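Local coordinates for protein CCMAN5 (PDB 2XSG) that hydrolyses alpha-mannosidic linkages as a calcium-containing family GH92 enzyme and probably exposes mannose-6-phosphate on the glycans of yeast-produced lysosomal enzymes, at residues A[320-325]-A[358-363]; A[34-39]-A[254-259]; A[313-318]-A[364-369]. All coordinates share one frame; numbering follows the deposited sequence.

Contact 1: A[320-325]-A[358-363]; sequences AMPMNA and RKFSVI
Met321 and Pro322 meet Lys359 and Phe360 in a buried part of the catalytic domain, a region that in this clan is built as an (alpha/alpha)6 barrel. Residues 320-322, with a cis peptide bond before Pro322, lead into the short strand 323-324 and face the side of helix 353-366. The polar part is a single hydrogen bond from Lys359 NZ to Met321 O, 3.0 Å long. The ammonium arrives from above the carbonyl plane, 67° out of it, and bends the C=O...N angle to 112°. With CG between the backbone N and the carbonyl carbon (chi1 86°), the rest of the lysine chain runs out extended, bringing its end to the loop. NZ also forms a salt bridge with Asp356 and a hydrogen bond to Ala663 O, the residue next to the calcium ligand Asp662; the metal itself lies about 12 Å from the nearest atom of the Lys359 side chain. A methionine in its place would probably leave Met321 O without this donor and Asp356 without this salt-bridge partner. The apolar part centres on Phe360. Lys359 CE rests over one face of the ring near its rim, 3.9 Å above the plane, and Met374 of helix 368-387 touches both Phe360 and Pro322. At the ring's edge, near its plane, Pro322 CD comes within 3.7 Å of Phe360 CE1.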
# COMPACT_ATOMS: atom_id res chain seq x y z
N ALA A 320 5.08 -4.86 -0.04
CA ALA A 320 4.15 -5.49 0.90
C ALA A 320 2.89 -6.03 0.21
O ALA A 320 2.53 -7.18 0.43
CB ALA A 320 3.76 -4.52 1.98
N MET A 321 2.22 -5.21 -0.59
CA MET A 321 0.94 -5.59 -1.19
C MET A 321 0.96 -5.30 -2.69
O MET A 321 1.58 -4.32 -3.09
CB MET A 321 -0.22 -4.84 -0.53
CG MET A 321 -0.59 -5.32 0.88
SD MET A 321 -1.73 -4.20 1.75
CE MET A 321 -3.23 -4.30 0.78
N PRO A 322 0.30 -6.14 -3.51
CA PRO A 322 -0.41 -7.36 -3.13
C PRO A 322 0.51 -8.45 -2.57
O PRO A 322 1.71 -8.47 -2.86
CB PRO A 322 -1.08 -7.82 -4.45
CG PRO A 322 -0.21 -7.22 -5.53
CD PRO A 322 0.21 -5.89 -4.97
N MET A 323 -0.06 -9.34 -1.75
CA MET A 323 0.71 -10.36 -1.05
C MET A 323 0.79 -11.62 -1.89
O MET A 323 -0.11 -11.90 -2.68
CB MET A 323 0.07 -10.75 0.28
CG MET A 323 -0.47 -9.63 1.13
SD MET A 323 -1.44 -10.41 2.45
CE MET A 323 -2.81 -9.28 2.50
N ASN A 324 1.86 -12.38 -1.70
CA ASN A 324 1.99 -13.70 -2.32
C ASN A 324 0.82 -14.56 -1.82
O ASN A 324 0.73 -14.87 -0.62
CB ASN A 324 3.35 -14.32 -1.96
CG ASN A 324 3.66 -15.60 -2.72
OD1 ASN A 324 2.77 -16.38 -3.08
ND2 ASN A 324 4.96 -15.85 -2.92
N ALA A 325 -0.11 -14.88 -2.72
CA ALA A 325 -1.27 -15.74 -2.43
C ALA A 325 -1.16 -17.13 -3.09
O ALA A 325 -2.17 -17.79 -3.33
CB ALA A 325 -2.55 -15.05 -2.87
N ARG A 358 -1.32 4.11 -8.95
CA ARG A 358 -0.05 4.67 -9.45
C ARG A 358 1.20 3.93 -8.94
O ARG A 358 2.28 4.09 -9.51
CB ARG A 358 0.08 6.15 -9.11
CG ARG A 358 -0.70 7.07 -10.01
CD ARG A 358 -0.16 8.51 -9.92
NE ARG A 358 -0.69 9.33 -11.00
CZ ARG A 358 -1.93 9.78 -11.03
NH1 ARG A 358 -2.76 9.50 -10.04
NH2 ARG A 358 -2.35 10.52 -12.05
N LYS A 359 1.06 3.16 -7.87
CA LYS A 359 2.22 2.51 -7.26
C LYS A 359 2.82 1.44 -8.19
O LYS A 359 4.05 1.25 -8.23
CB LYS A 359 1.90 1.94 -5.86
CG LYS A 359 1.30 0.54 -5.86
CD LYS A 359 1.02 0.04 -4.44
CE LYS A 359 0.67 -1.44 -4.49
NZ LYS A 359 -0.14 -1.89 -3.30
N PHE A 360 1.95 0.75 -8.93
CA PHE A 360 2.37 -0.33 -9.80
C PHE A 360 3.30 0.19 -10.89
O PHE A 360 4.27 -0.48 -11.24
CB PHE A 360 1.16 -1.06 -10.42
CG PHE A 360 0.30 -1.76 -9.39
CD1 PHE A 360 0.67 -3.00 -8.89
CD2 PHE A 360 -0.85 -1.16 -8.91
CE1 PHE A 360 -0.11 -3.65 -7.93
CE2 PHE A 360 -1.65 -1.81 -7.95
CZ PHE A 360 -1.27 -3.06 -7.47
N SER A 361 3.02 1.39 -11.41
CA SER A 361 3.86 1.97 -12.45
C SER A 361 5.31 2.13 -11.99
O SER A 361 6.24 2.02 -12.80
CB SER A 361 3.33 3.32 -12.92
OG SER A 361 1.96 3.29 -13.32
N VAL A 362 5.49 2.40 -10.69
CA VAL A 362 6.82 2.53 -10.07
C VAL A 362 7.46 1.16 -9.81
O VAL A 362 8.64 0.96 -10.12
CB VAL A 362 6.75 3.33 -8.74
CG1 VAL A 362 8.17 3.55 -8.14
CG2 VAL A 362 6.03 4.68 -8.91
N ILE A 363 6.70 0.23 -9.23
CA ILE A 363 7.14 -1.16 -9.11
C ILE A 363 7.71 -1.66 -10.45
O ILE A 363 8.77 -2.29 -10.48
CB ILE A 363 6.01 -2.10 -8.62
CG1 ILE A 363 5.65 -1.80 -7.16
CG2 ILE A 363 6.45 -3.57 -8.73
CD1 ILE A 363 4.37 -2.52 -6.71

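Contact 2: A[34-39]-A[254-259]; sequences NGLAKV and LSPVSV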
# COMPACT_ATOMS: atom_id res chain seq x y z
N ASN A 34 6.58 -8.92 0.32
CA ASN A 34 5.26 -9.32 -0.18
C ASN A 34 4.69 -10.57 0.51
O ASN A 34 4.00 -11.37 -0.09
CB ASN A 34 5.30 -9.53 -1.71
CG ASN A 34 5.52 -8.23 -2.45
OD1 ASN A 34 4.56 -7.50 -2.75
ND2 ASN A 34 6.77 -7.93 -2.76
N GLY A 35 5.00 -10.72 1.79
CA GLY A 35 4.57 -11.87 2.55
C GLY A 35 3.10 -11.86 2.89
O GLY A 35 2.48 -10.79 3.05
N LEU A 36 2.56 -13.07 3.01
CA LEU A 36 1.21 -13.32 3.47
C LEU A 36 1.16 -13.30 5.00
O LEU A 36 0.26 -12.69 5.59
CB LEU A 36 0.74 -14.67 2.94
CG LEU A 36 -0.58 -15.25 3.42
CD1 LEU A 36 -1.74 -14.43 2.92
CD2 LEU A 36 -0.70 -16.71 2.92
N ALA A 37 2.12 -13.98 5.63
CA ALA A 37 2.29 -13.97 7.08
C ALA A 37 2.84 -12.64 7.55
O ALA A 37 3.89 -12.19 7.07
CB ALA A 37 3.18 -15.10 7.52
N LYS A 38 2.12 -12.02 8.48
CA LYS A 38 2.47 -10.70 8.99
C LYS A 38 2.30 -10.79 10.48
O LYS A 38 1.17 -10.72 10.98
CB LYS A 38 1.53 -9.62 8.41
CG LYS A 38 1.72 -9.37 6.90
CD LYS A 38 0.76 -8.30 6.38
CE LYS A 38 1.48 -7.27 5.54
NZ LYS A 38 1.84 -7.73 4.20
N VAL A 39 3.42 -10.98 11.20
CA VAL A 39 3.36 -11.32 12.61
C VAL A 39 3.47 -10.01 13.39
O VAL A 39 4.57 -9.51 13.64
CB VAL A 39 4.46 -12.32 13.01
CG1 VAL A 39 4.11 -12.98 14.34
CG2 VAL A 39 4.67 -13.37 11.93
N LEU A 254 0.22 -20.18 6.87
CA LEU A 254 -1.07 -19.81 6.26
C LEU A 254 -1.17 -20.26 4.80
O LEU A 254 -0.20 -20.21 4.05
CB LEU A 254 -1.28 -18.28 6.31
CG LEU A 254 -1.17 -17.60 7.67
CD1 LEU A 254 -1.01 -16.07 7.61
CD2 LEU A 254 -2.40 -17.98 8.51
N SER A 255 -2.37 -20.64 4.38
CA SER A 255 -2.60 -21.02 2.99
C SER A 255 -4.02 -20.65 2.61
O SER A 255 -4.94 -20.93 3.37
CB SER A 255 -2.39 -22.52 2.77
OG SER A 255 -2.74 -22.93 1.44
N PRO A 256 -4.19 -20.01 1.44
CA PRO A 256 -5.52 -19.76 0.91
C PRO A 256 -6.17 -21.03 0.36
O PRO A 256 -7.36 -21.01 -0.00
CB PRO A 256 -5.25 -18.76 -0.23
CG PRO A 256 -3.83 -18.24 0.01
CD PRO A 256 -3.15 -19.43 0.58
N VAL A 257 -5.41 -22.12 0.33
CA VAL A 257 -5.85 -23.35 -0.35
C VAL A 257 -6.46 -24.39 0.60
O VAL A 257 -7.58 -24.88 0.36
CB VAL A 257 -4.70 -23.96 -1.17
CG1 VAL A 257 -5.03 -25.37 -1.67
CG2 VAL A 257 -4.33 -23.04 -2.33
N SER A 258 -5.72 -24.77 1.64
CA SER A 258 -6.21 -25.80 2.57
C SER A 258 -5.29 -25.94 3.74
O SER A 258 -4.16 -25.41 3.73
CB SER A 258 -6.37 -27.16 1.88
OG SER A 258 -5.12 -27.78 1.59
N VAL A 259 -5.78 -26.64 4.76
CA VAL A 259 -4.95 -26.94 5.91
C VAL A 259 -3.78 -27.83 5.48
O VAL A 259 -2.63 -27.58 5.86
CB VAL A 259 -5.78 -27.61 7.03
CG1 VAL A 259 -4.90 -28.54 7.88
CG2 VAL A 259 -6.43 -26.52 7.92
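The end of strand 248-255, in the large antiparallel sheet of the N-terminal GH92 domain, packs through Leu254 against Leu36 and Ala37 of the loop that precedes strand 40-44. The side chains that meet are all apolar. Leu36 sets its CG anti to the backbone N (chi1 172°), which carries CD2 toward the strand; there the methyl lies 3.8 Å from Leu254 CB and 3.7 Å from Leu254 O, with the two leucine side chains at a slant to each other. The same Leu36 CD2 reaches the ring of Pro256 more loosely, 4.3 Å from CD. Leu254 answers with the other end of its side chain: CD1 sits 3.9 Å from Ala37 CA, against backbone as much as side chain. At the strand's end the chain turns off in an ST turn, in which Ser255 OG accepts a hydrogen bond from Val257 N (3.0 Å). Backbone hydrogen bonds of Leu36 and Ala37 with Thr142 fasten the loop beside the sheet, and Val401 adds to the packing on Leu36. Strand 198-208, the sheet neighbour of 248-255, supplies Tyr204 against Leu254 and Leu202 against Pro256, while helix 259-270 closes over Ser255.

Contact 3: A[313-318]-A[364-369]; sequences THLYRM and AYIDPA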
# COMPACT_ATOMS: atom_id res chain seq x y z
N THR A 313 13.39 2.60 4.27
CA THR A 313 12.19 2.30 5.02
C THR A 313 10.99 2.27 4.06
O THR A 313 10.16 1.35 4.11
CB THR A 313 11.95 3.33 6.15
OG1 THR A 313 13.04 3.29 7.08
CG2 THR A 313 10.62 3.06 6.87
N HIS A 314 10.90 3.25 3.17
CA HIS A 314 9.79 3.30 2.22
C HIS A 314 9.95 2.31 1.06
O HIS A 314 8.95 1.80 0.53
CB HIS A 314 9.50 4.73 1.74
CG HIS A 314 9.02 5.63 2.84
ND1 HIS A 314 7.91 5.33 3.60
CD2 HIS A 314 9.50 6.80 3.32
CE1 HIS A 314 7.72 6.28 4.50
NE2 HIS A 314 8.67 7.19 4.34
N LEU A 315 11.19 2.01 0.68
CA LEU A 315 11.39 0.91 -0.25
C LEU A 315 10.87 -0.40 0.38
O LEU A 315 10.17 -1.20 -0.29
CB LEU A 315 12.86 0.78 -0.67
CG LEU A 315 13.22 -0.13 -1.85
CD1 LEU A 315 12.59 0.35 -3.18
CD2 LEU A 315 14.73 -0.28 -2.02
N TYR A 316 11.19 -0.61 1.65
CA TYR A 316 10.66 -1.77 2.39
C TYR A 316 9.12 -1.83 2.31
O TYR A 316 8.55 -2.85 2.00
CB TYR A 316 11.19 -1.76 3.83
CG TYR A 316 10.45 -2.64 4.82
CD1 TYR A 316 10.78 -4.00 4.96
CD2 TYR A 316 9.45 -2.13 5.62
CE1 TYR A 316 10.09 -4.82 5.87
CE2 TYR A 316 8.76 -2.93 6.53
CZ TYR A 316 9.09 -4.27 6.66
OH TYR A 316 8.41 -5.07 7.57
N ARG A 317 8.48 -0.69 2.55
CA ARG A 317 7.02 -0.59 2.52
C ARG A 317 6.43 -0.82 1.12
O ARG A 317 5.28 -1.27 1.00
CB ARG A 317 6.58 0.78 3.02
CG ARG A 317 6.91 1.11 4.48
CD ARG A 317 6.21 0.15 5.41
NE ARG A 317 6.30 0.59 6.80
CZ ARG A 317 6.10 -0.19 7.86
NH1 ARG A 317 5.80 -1.48 7.71
NH2 ARG A 317 6.22 0.32 9.08
N MET A 318 7.20 -0.51 0.08
CA MET A 318 6.77 -0.73 -1.30
C MET A 318 6.58 -2.21 -1.68
O MET A 318 5.78 -2.53 -2.56
CB MET A 318 7.72 -0.04 -2.29
CG MET A 318 7.39 -0.32 -3.77
SD MET A 318 8.60 0.44 -4.88
CE MET A 318 9.09 1.76 -3.85
N ALA A 364 7.03 -1.34 -11.55
CA ALA A 364 7.52 -1.71 -12.89
C ALA A 364 9.00 -1.37 -13.13
O ALA A 364 9.72 -2.16 -13.73
CB ALA A 364 6.66 -1.11 -13.99
N TYR A 365 9.47 -0.21 -12.66
CA TYR A 365 10.88 0.12 -12.93
C TYR A 365 11.86 -0.28 -11.82
O TYR A 365 13.09 -0.20 -12.01
CB TYR A 365 11.06 1.55 -13.46
CG TYR A 365 10.95 2.71 -12.49
CD1 TYR A 365 11.84 2.86 -11.43
CD2 TYR A 365 9.99 3.72 -12.68
CE1 TYR A 365 11.75 3.95 -10.56
CE2 TYR A 365 9.90 4.81 -11.84
CZ TYR A 365 10.79 4.91 -10.77
OH TYR A 365 10.72 5.99 -9.91
N ILE A 366 11.34 -0.76 -10.69
CA ILE A 366 12.20 -1.23 -9.60
C ILE A 366 12.36 -2.76 -9.61
O ILE A 366 13.48 -3.26 -9.42
CB ILE A 366 11.76 -0.65 -8.24
CG1 ILE A 366 12.12 0.84 -8.19
CG2 ILE A 366 12.46 -1.38 -7.07
CD1 ILE A 366 11.48 1.61 -7.09
N ASP A 367 11.26 -3.48 -9.85
CA ASP A 367 11.26 -4.93 -9.91
C ASP A 367 10.32 -5.40 -11.03
O ASP A 367 9.17 -5.78 -10.76
CB ASP A 367 10.85 -5.52 -8.56
CG ASP A 367 11.09 -7.02 -8.46
OD1 ASP A 367 11.29 -7.70 -9.50
OD2 ASP A 367 11.09 -7.53 -7.33
N PRO A 368 10.79 -5.35 -12.29
CA PRO A 368 9.91 -5.65 -13.43
C PRO A 368 9.23 -7.03 -13.37
O PRO A 368 8.03 -7.14 -13.70
CB PRO A 368 10.86 -5.53 -14.64
CG PRO A 368 11.92 -4.57 -14.19
CD PRO A 368 12.14 -4.92 -12.73
N ALA A 369 9.97 -8.06 -12.93
CA ALA A 369 9.45 -9.44 -12.85
C ALA A 369 8.31 -9.56 -11.84
O ALA A 369 7.32 -10.25 -12.09
CB ALA A 369 10.56 -10.42 -12.46
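Leu315 and Met318 of helix 306-318 hold the methyl end of Ile366, the last residue of helix 353-366, in a small helix-to-helix packing inside the GH92 catalytic domain. One turn apart on the same side of their helix, the two residues both bring the end of their side chain to this isoleucine. Leu315 comes first and is the looser partner. Its CG is anti to the backbone N (chi1 -168°), and the branch CD1 ends 4.3 Å from Ile366 CD1; the leucine also touches Leu290 of helix 275-290, joining that helix to the same apolar layer. Met318, three residues on, is still tied into the helix by its backbone N, which bonds to His314 O at 2.9 Å. Its side chain points at the second segment and stretches as far as SD, then folds at the last torsion (chi3 -27°), turning CE back so that sulfur and methyl together lie against Ile366 CD1. Beyond this pair, helix 665-675 packs alongside: Val671 packs on both Met318 and Ile366, and Thr668 on Met318. Phe319, the residue after Met318, also reaches Ile366. Where helix 353-366 stops, the chain turns almost at once into helix 368-387. Asp367 sits between them as the N-cap, its OD1 accepting a hydrogen bond from a backbone N in the first turn of the new helix. Ile366 thus stands at the corner between two helices, and its CD1 meets Met318 from an oblique angle, 3.8 Å from SD and 4.0 Å from CE.

All three contacts are buried, but they sit at different depths: contact 1 is about 7 Å from the centre of the chain, contact 3 about 11 Å and contact 2 about 18 Å, centre to centre. Contacts 1 and 3 share helix 353-366 and touch where Ile363 CG1 meets Met318 CG at 4.1 Å; contact 1 is nested within the chain loop that contact 3 closes. Contact 2 belongs to the N-terminal beta domain, yet it joins contact 1 through a probable hydrogen bond from Asn324 N to Asn34 O (2.9 Å). Chemistry follows place: contacts 2 and 3 rest on apolar side chains, whereas contact 1, whose Lys359 lies about 12 Å from the calcium, adds a buried lysine.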